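PDB 3MKH: nitroalkane oxidase from Podospora anserina, which oxidises nitroalkanes, longer chains preferred, to aldehydes or ketones with its FAD cofactor, releasing nitrite and turning molecular oxygen into hydrogen peroxide. Local coordinates for the interface of chains A and B. Numbering follows the deposited sequence. Chains: chain A/B, Nitroalkane oxidase.

The interface of chains A and B. Residues chain A 286, 289-290, 321, 324, 328; chain B 421-422.
The indole of B:Trp422 is sandwiched between aliphatic stretches of two chain A side chains. On one face A:Arg286 CD sits 3.4 Å from the centroid of the five-membered ring; on the opposite face A:Lys321 CE lies 3.8 Å from the centroid of the six-membered ring, beside the methyl of B:Ala421. Both are CH-pi contacts through methylenes. At the indole edge stands the carboxylate of A:Asp290, and the A:Phe289 ring meets the six-membered ring edge-to-face, the planes 71° apart. A:Phe289 in turn carries A:Lys321 CD over the centre of one face, so the lysine chain packs on both aromatic rings. The far rim of the indole ends on a methyl, A:Thr324 CG2 lying 3.6 Å from B:Trp422 CH2. A:Arg328 NH2 approaches B:Trp422 CE3 at 3.5 Å, with guanidinium and indole planes 77° apart, which rules out a parallel stack.

The hydrogen bond from B:Trp422 NE1 to A:Asp290 OD1, 2.9 Å long and received on the carboxylate's syn side, is likely, together with the packing on both faces, to fix the indole's rotation. A phenylalanine in place of B:Trp422 would probably leave A:Asp290 without this N-H donor and open a gap beside A:Arg286 CD. The residues of chain A come from helices 262-298 and 311-340, whereas B:Ala421 and B:Trp422 belong to a C-terminal loop; the two-fold repeats the contact with chains exchanged, consistent with the homotetramer. Bends at chi2 (58°) and chi4 bring the lysine ammonium back toward that loop, where A:Lys321 NZ donates to the backbone carbonyl B:Ala421 O at 3.0 Å, from above the carbonyl plane.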
loop_
_atom_site.group_PDB
_atom_site.type_symbol
_atom_site.label_atom_id
_atom_site.label_comp_id
_atom_site.label_asym_id
_atom_site.label_seq_id
_atom_site.Cartn_x
_atom_site.Cartn_y
_atom_site.Cartn_z
ATOM N N ARG A 286 -10.587 14.438 8.350
ATOM C CA ARG A 286 -11.300 14.738 9.588
ATOM C C ARG A 286 -12.795 14.440 9.433
ATOM O O ARG A 286 -13.398 13.778 10.275
ATOM C CB ARG A 286 -11.074 16.213 9.979
ATOM C CG ARG A 286 -12.019 16.701 11.053
ATOM C CD ARG A 286 -11.308 17.635 12.026
ATOM N NE ARG A 286 -10.995 18.971 11.504
ATOM C CZ ARG A 286 -11.870 19.967 11.441
ATOM N NH1 ARG A 286 -13.133 19.768 11.807
ATOM N NH2 ARG A 286 -11.490 21.163 11.006
ATOM N N PHE A 289 -13.305 10.613 9.204
ATOM C CA PHE A 289 -13.092 10.025 10.525
ATOM C C PHE A 289 -14.276 10.321 11.452
ATOM O O PHE A 289 -14.802 9.421 12.103
ATOM C CB PHE A 289 -11.800 10.541 11.157
ATOM C CG PHE A 289 -11.575 10.024 12.547
ATOM C CD1 PHE A 289 -10.898 8.827 12.756
ATOM C CD2 PHE A 289 -12.067 10.712 13.642
ATOM C CE1 PHE A 289 -10.700 8.335 14.048
ATOM C CE2 PHE A 289 -11.881 10.235 14.928
ATOM C CZ PHE A 289 -11.192 9.039 15.131
ATOM N N ASP A 290 -14.688 11.583 11.517
ATOM C CA ASP A 290 -15.807 11.978 12.373
ATOM C C ASP A 290 -17.104 11.259 12.039
ATOM O O ASP A 290 -17.830 10.837 12.942
ATOM C CB ASP A 290 -16.049 13.483 12.286
ATOM C CG ASP A 290 -14.993 14.301 13.044
ATOM O OD1 ASP A 290 -14.147 13.721 13.757
ATOM O OD2 ASP A 290 -15.022 15.538 12.918
ATOM N N LYS A 321 -7.113 7.974 11.630
ATOM C CA LYS A 321 -6.719 9.023 12.585
ATOM C C LYS A 321 -5.212 9.313 12.512
ATOM O O LYS A 321 -4.769 10.466 12.497
ATOM C CB LYS A 321 -7.118 8.627 14.011
ATOM C CG LYS A 321 -6.955 9.738 15.063
ATOM C CD LYS A 321 -7.765 10.961 14.709
ATOM C CE LYS A 321 -8.110 11.777 15.950
ATOM N NZ LYS A 321 -6.899 12.307 16.649
ATOM N N THR A 324 -4.302 11.231 9.383
ATOM C CA THR A 324 -4.823 12.597 9.471
ATOM C C THR A 324 -3.896 13.481 10.315
ATOM O O THR A 324 -3.635 14.633 9.972
ATOM C CB THR A 324 -6.260 12.642 10.043
ATOM O OG1 THR A 324 -7.097 11.768 9.288
ATOM C CG2 THR A 324 -6.850 14.059 9.937
ATOM N N ARG A 328 -1.917 16.790 8.842
ATOM C CA ARG A 328 -2.016 18.157 9.382
ATOM C C ARG A 328 -0.643 18.680 9.803
ATOM O O ARG A 328 -0.296 19.817 9.517
ATOM C CB ARG A 328 -3.000 18.276 10.563
ATOM C CG ARG A 328 -3.271 19.736 10.925
ATOM C CD ARG A 328 -4.127 19.895 12.182
ATOM N NE ARG A 328 -5.470 19.367 11.992
ATOM C CZ ARG A 328 -5.915 18.241 12.538
ATOM N NH1 ARG A 328 -5.114 17.504 13.313
ATOM N NH2 ARG A 328 -7.162 17.844 12.302
ATOM N N ALA B 421 -11.840 13.668 19.647
ATOM C CA ALA B 421 -10.890 13.385 18.564
ATOM C C ALA B 421 -9.786 14.419 18.351
ATOM O O ALA B 421 -8.603 14.069 18.330
ATOM C CB ALA B 421 -11.640 13.128 17.256
ATOM N N TRP B 422 -10.154 15.686 18.177
ATOM C CA TRP B 422 -9.166 16.671 17.747
ATOM C C TRP B 422 -8.687 17.592 18.875
ATOM O O TRP B 422 -8.021 18.600 18.620
ATOM C CB TRP B 422 -9.711 17.476 16.560
ATOM C CG TRP B 422 -10.337 16.556 15.575
ATOM C CD1 TRP B 422 -11.675 16.355 15.367
ATOM C CD2 TRP B 422 -9.653 15.634 14.722
ATOM N NE1 TRP B 422 -11.863 15.396 14.397
ATOM C CE2 TRP B 422 -10.640 14.936 13.985
ATOM C CE3 TRP B 422 -8.299 15.359 14.477
ATOM C CZ2 TRP B 422 -10.315 13.966 13.037
ATOM C CZ3 TRP B 422 -7.975 14.400 13.532
ATOM C CH2 TRP B 422 -8.982 13.709 12.824
#